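ParA (Salmonella enterica subsp. enterica serovar Newport str. SL317, PDB 3EZF) probably acts as a P-loop ATPase in plasmid partition, binding DNA through a winged helix-turn-helix domain and regulating transcription in an ADP-dependent manner. Local coordinates at residues V215-W219 against L259-N265; V151-D155 against T176-A180. All coordinates share one frame; numbering follows the deposited sequence.

Interaction 1. Residues V215-W219 against L259-N265; sequences VASQW and LDPFLLN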
loop_
_atom_site.group_PDB
_atom_site.type_symbol
_atom_site.label_atom_id
_atom_site.label_comp_id
_atom_site.label_asym_id
_atom_site.label_seq_id
_atom_site.Cartn_x
_atom_site.Cartn_y
_atom_site.Cartn_z
ATOM N N VAL A 215 12.796 -9.420 6.466
ATOM C CA VAL A 215 12.746 -10.701 7.146
ATOM C C VAL A 215 12.164 -11.751 6.202
ATOM O O VAL A 215 12.707 -12.856 6.085
ATOM C CB VAL A 215 11.862 -10.622 8.428
ATOM C CG1 VAL A 215 11.844 -11.960 9.155
ATOM C CG2 VAL A 215 12.371 -9.534 9.343
ATOM N N ALA A 216 11.068 -11.402 5.527
ATOM C CA ALA A 216 10.418 -12.335 4.610
ATOM C C ALA A 216 11.353 -12.746 3.473
ATOM O O ALA A 216 11.549 -13.929 3.220
ATOM C CB ALA A 216 9.150 -11.716 4.047
ATOM N N SER A 217 11.940 -11.764 2.805
ATOM C CA SER A 217 12.850 -12.010 1.693
ATOM C C SER A 217 13.918 -13.048 1.986
ATOM O O SER A 217 14.652 -13.448 1.084
ATOM C CB SER A 217 13.541 -10.709 1.291
ATOM O OG SER A 217 12.589 -9.697 1.015
ATOM N N GLN A 218 13.995 -13.493 3.236
ATOM C CA GLN A 218 15.004 -14.447 3.642
ATOM C C GLN A 218 14.420 -15.437 4.637
ATOM O O GLN A 218 15.146 -16.123 5.360
ATOM C CB GLN A 218 16.155 -13.660 4.256
ATOM C CG GLN A 218 17.356 -14.461 4.685
ATOM C CD GLN A 218 18.490 -13.549 5.122
ATOM O OE1 GLN A 218 18.266 -12.542 5.820
ATOM N NE2 GLN A 218 19.718 -13.889 4.715
ATOM N N TRP A 219 13.096 -15.527 4.643
ATOM C CA TRP A 219 12.379 -16.409 5.551
ATOM C C TRP A 219 12.897 -17.842 5.678
ATOM O O TRP A 219 13.324 -18.239 6.766
ATOM C CB TRP A 219 10.881 -16.429 5.205
ATOM C CG TRP A 219 10.046 -17.139 6.256
ATOM C CD1 TRP A 219 9.482 -18.379 6.150
ATOM C CD2 TRP A 219 9.746 -16.676 7.585
ATOM N NE1 TRP A 219 8.853 -18.716 7.322
ATOM C CE2 TRP A 219 8.994 -17.688 8.219
ATOM C CE3 TRP A 219 10.034 -15.504 8.297
ATOM C CZ2 TRP A 219 8.535 -17.573 9.537
ATOM C CZ3 TRP A 219 9.580 -15.385 9.604
ATOM C CH2 TRP A 219 8.832 -16.415 10.210
ATOM N N LEU A 259 3.714 -10.920 -0.697
ATOM C CA LEU A 259 4.322 -11.658 0.416
ATOM C C LEU A 259 3.936 -13.130 0.322
ATOM O O LEU A 259 2.830 -13.468 -0.112
ATOM C CB LEU A 259 3.833 -11.093 1.754
ATOM C CG LEU A 259 4.868 -10.491 2.707
ATOM C CD1 LEU A 259 5.867 -11.570 3.064
ATOM C CD2 LEU A 259 5.566 -9.290 2.080
ATOM N N ASP A 260 4.841 -14.017 0.697
ATOM C CA ASP A 260 4.498 -15.420 0.635
ATOM C C ASP A 260 4.710 -16.058 1.985
ATOM O O ASP A 260 3.750 -16.433 2.646
ATOM C CB ASP A 260 5.320 -16.158 -0.430
ATOM C CG ASP A 260 4.466 -16.661 -1.595
ATOM O OD1 ASP A 260 4.917 -17.613 -2.281
ATOM O OD2 ASP A 260 3.361 -16.105 -1.832
ATOM N N PRO A 261 5.967 -16.162 2.439
ATOM C CA PRO A 261 6.085 -16.800 3.749
ATOM C C PRO A 261 5.059 -16.306 4.768
ATOM O O PRO A 261 4.531 -17.097 5.531
ATOM C CB PRO A 261 7.530 -16.520 4.143
ATOM C CG PRO A 261 7.892 -15.300 3.335
ATOM C CD PRO A 261 7.245 -15.553 2.028
ATOM N N PHE A 262 4.748 -15.016 4.774
ATOM C CA PHE A 262 3.764 -14.518 5.728
ATOM C C PHE A 262 2.361 -14.922 5.303
ATOM O O PHE A 262 1.582 -15.405 6.128
ATOM C CB PHE A 262 3.861 -12.990 5.867
ATOM C CG PHE A 262 5.157 -12.511 6.492
ATOM C CD1 PHE A 262 5.451 -11.153 6.564
ATOM C CD2 PHE A 262 6.089 -13.418 6.997
ATOM C CE1 PHE A 262 6.644 -10.710 7.126
ATOM C CE2 PHE A 262 7.286 -12.978 7.561
ATOM C CZ PHE A 262 7.559 -11.622 7.620
ATOM N N LEU A 263 2.042 -14.726 4.020
ATOM C CA LEU A 263 0.731 -15.098 3.467
ATOM C C LEU A 263 0.484 -16.590 3.714
ATOM O O LEU A 263 -0.558 -16.983 4.242
ATOM C CB LEU A 263 0.705 -14.857 1.962
ATOM C CG LEU A 263 -0.572 -14.367 1.278
ATOM C CD1 LEU A 263 -1.768 -15.177 1.712
ATOM C CD2 LEU A 263 -0.766 -12.906 1.625
ATOM N N LEU A 264 1.462 -17.403 3.314
ATOM C CA LEU A 264 1.420 -18.852 3.467
ATOM C C LEU A 264 1.206 -19.257 4.933
ATOM O O LEU A 264 0.378 -20.119 5.233
ATOM C CB LEU A 264 2.721 -19.473 2.937
ATOM C CG LEU A 264 2.963 -19.779 1.447
ATOM C CD1 LEU A 264 2.268 -21.059 1.083
ATOM C CD2 LEU A 264 2.485 -18.653 0.574
ATOM N N ASN A 265 1.953 -18.643 5.844
ATOM C CA ASN A 265 1.806 -18.945 7.259
ATOM C C ASN A 265 0.409 -18.537 7.691
ATOM O O ASN A 265 -0.237 -19.258 8.453
ATOM C CB ASN A 265 2.859 -18.206 8.090
ATOM C CG ASN A 265 4.043 -19.088 8.444
ATOM O OD1 ASN A 265 3.931 -20.019 9.240
ATOM N ND2 ASN A 265 5.180 -18.801 7.848
#
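A chi1 of -170° at Trp219 sets its CG opposite the backbone N and lays the indole past Pro261, while Phe262 keeps its ring anti to its own carbonyl carbon (chi1 -66°), which brings the outer end of the ring up to Ala216 and Trp219. Ala216 CB then sits over one face of the phenyl ring, a CH-pi contact 4.1 Å from the Phe262 centroid and displaced toward the rim. At the edge of the same ring, in its plane, Trp219 CE3 approaches Phe262 CE2 to 3.8 Å. The two aromatics form an offset edge-to-face pair, the phenyl presenting its edge and the planes standing at 85°. Pro261, the first residue of helix 261-267, runs past the Trp219 side chain in the opposite direction, its CB against the indole CG and CD1; its CG meets Ala216 CB at 3.9 Å. Leu259 CD1 closes on that methyl from the preceding loop.

One turn into the helix, Asn265 ND2 donates to Pro261 O over 2.9 Å, from the opposite face of the carbonyl plane to the backbone N of Asn265. The amide also gives a hydrogen bond to Gln232 O, which accepts from Trp219 NE1 as well, and its OD1 takes one from Leu236 N. Dispersion and aromatic forces therefore join the two segments directly, while these bonds fix the rotation of the Asn265 amide and satisfy the buried indole N-H.

Interaction 2. Residues V151-D155 against T176-A180; sequences VIDLD and TAAQA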
loop_
_atom_site.group_PDB
_atom_site.type_symbol
_atom_site.label_atom_id
_atom_site.label_comp_id
_atom_site.label_asym_id
_atom_site.label_seq_id
_atom_site.Cartn_x
_atom_site.Cartn_y
_atom_site.Cartn_z
ATOM N N VAL A 151 -5.227 -8.949 17.022
ATOM C CA VAL A 151 -4.945 -8.607 15.637
ATOM C C VAL A 151 -3.465 -8.710 15.357
ATOM O O VAL A 151 -2.722 -7.765 15.577
ATOM C CB VAL A 151 -5.398 -7.172 15.280
ATOM C CG1 VAL A 151 -5.014 -6.865 13.835
ATOM C CG2 VAL A 151 -6.906 -7.022 15.447
ATOM N N ILE A 152 -3.038 -9.865 14.874
ATOM C CA ILE A 152 -1.638 -10.091 14.546
ATOM C C ILE A 152 -1.334 -9.460 13.195
ATOM O O ILE A 152 -1.830 -9.894 12.162
ATOM C CB ILE A 152 -1.317 -11.603 14.483
ATOM C CG1 ILE A 152 -1.407 -12.209 15.885
ATOM C CG2 ILE A 152 0.053 -11.814 13.856
ATOM C CD1 ILE A 152 -1.777 -13.668 15.909
ATOM N N ASP A 153 -0.498 -8.436 13.223
ATOM C CA ASP A 153 -0.105 -7.691 12.029
ATOM C C ASP A 153 1.104 -8.318 11.344
ATOM O O ASP A 153 2.224 -8.222 11.854
ATOM C CB ASP A 153 0.230 -6.253 12.423
ATOM C CG ASP A 153 0.355 -5.330 11.239
ATOM O OD1 ASP A 153 0.069 -5.758 10.101
ATOM O OD2 ASP A 153 0.733 -4.159 11.464
ATOM N N LEU A 154 0.878 -8.963 10.200
ATOM C CA LEU A 154 1.958 -9.591 9.445
ATOM C C LEU A 154 2.169 -8.836 8.124
ATOM O O LEU A 154 2.818 -9.325 7.190
ATOM C CB LEU A 154 1.624 -11.055 9.155
ATOM C CG LEU A 154 2.422 -12.129 9.890
ATOM C CD1 LEU A 154 3.881 -11.747 9.917
ATOM C CD2 LEU A 154 1.920 -12.243 11.301
ATOM N N ASP A 155 1.581 -7.647 8.051
ATOM C CA ASP A 155 1.711 -6.791 6.883
ATOM C C ASP A 155 2.963 -5.943 7.060
ATOM O O ASP A 155 3.118 -5.245 8.067
ATOM C CB ASP A 155 0.499 -5.882 6.763
ATOM C CG ASP A 155 0.627 -4.891 5.640
ATOM O OD1 ASP A 155 -0.315 -4.078 5.449
ATOM O OD2 ASP A 155 1.667 -4.922 4.948
ATOM N N THR A 176 7.957 -7.407 16.590
ATOM C CA THR A 176 6.998 -7.614 15.523
ATOM C C THR A 176 6.618 -9.092 15.500
ATOM O O THR A 176 7.289 -9.930 16.108
ATOM C CB THR A 176 7.577 -7.248 14.152
ATOM O OG1 THR A 176 8.682 -8.109 13.857
ATOM C CG2 THR A 176 8.027 -5.790 14.125
ATOM N N ALA A 177 5.528 -9.404 14.801
ATOM C CA ALA A 177 5.028 -10.769 14.687
ATOM C C ALA A 177 6.038 -11.660 13.962
ATOM O O ALA A 177 6.263 -12.813 14.346
ATOM C CB ALA A 177 3.692 -10.767 13.947
ATOM N N ALA A 178 6.648 -11.120 12.915
ATOM C CA ALA A 178 7.633 -11.874 12.154
ATOM C C ALA A 178 8.787 -12.271 13.067
ATOM O O ALA A 178 9.273 -13.396 13.022
ATOM C CB ALA A 178 8.138 -11.044 10.992
ATOM N N GLN A 179 9.205 -11.332 13.906
ATOM C CA GLN A 179 10.290 -11.563 14.842
ATOM C C GLN A 179 9.872 -12.536 15.948
ATOM O O GLN A 179 10.613 -13.476 16.255
ATOM C CB GLN A 179 10.744 -10.231 15.433
ATOM C CG GLN A 179 11.350 -9.276 14.401
ATOM C CD GLN A 179 11.441 -7.831 14.896
ATOM O OE1 GLN A 179 11.755 -6.919 14.124
ATOM N NE2 GLN A 179 11.165 -7.619 16.184
ATOM N N ALA A 180 8.690 -12.332 16.530
ATOM C CA ALA A 180 8.208 -13.215 17.589
ATOM C C ALA A 180 8.170 -14.664 17.130
ATOM O O ALA A 180 8.498 -15.575 17.892
ATOM C CB ALA A 180 6.853 -12.787 18.042
HETATM O O HOH W 1 5.121 -8.697 11.821
#
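Asp153, whose carbonyl oxygen lies 3.6 Å from Ala177 CB, carries the flat carboxylate beside this contact. Asp155 N donates to Asp153 OD1 from above the carboxylate plane, 45° out of it, over 3.2 Å, and this bond forms an Asx turn spanning Asp153 to Asp155. The second oxygen, OD2, is hydrogen-bonded to Thr161 OG1, so both carboxylate oxygens have a partner.

Across the interface the Ala177 methyl is the common point of contact. Leu154 CD2 lies 3.5 Å from Ala177 CB, and the other branch of the leucine, CD1, lies 4.4 Å from Ala178 CB. At Ile152, with chi1 at -68°, CG1 lies beside the backbone N, leaving CG2 anti to it and 3.8 Å from Ala177 CB. Here the end of an inner strand of the parallel sheet, carrying the Asp-Leu-Asp sequence consistent with the Walker A' motif of ParA-type ATPases, packs on the first turn of helix 177-182. Thr176 is the N-cap of that helix: its OG1 accepts from Gln179 N and is also hydrogen-bonded to Asp212.

A water bridges the polar backbone atoms of the two sides. It donates to Asp153 O over 2.9 Å and accepts from Ala178 N at 3.1 Å, giving a partner to an amide in the first turn of the helix.

The two contacts follow one another along the chain, interaction 2 closing before interaction 1 opens, and their centres lie about 11 Å apart on the same side of the chain's centre. Both belong to the AAA region, around the ends of neighbouring parallel strands 149-153 and 250-254. Phe262 joins them, its CD1 lying 3.3 Å from Leu154 O and its CZ 3.5 Å from Ala178 CB. Helix 177-182 touches both: Ala177 meets the strand end, and Ala178 meets Phe262 and Trp219. One buried core of the ATPase-type domain thereby connects the Asp-Leu-Asp strand end to the loop before helix 261-267, where Leu259 packs on His258 of the second subunit; interaction 2 stays within its own chain.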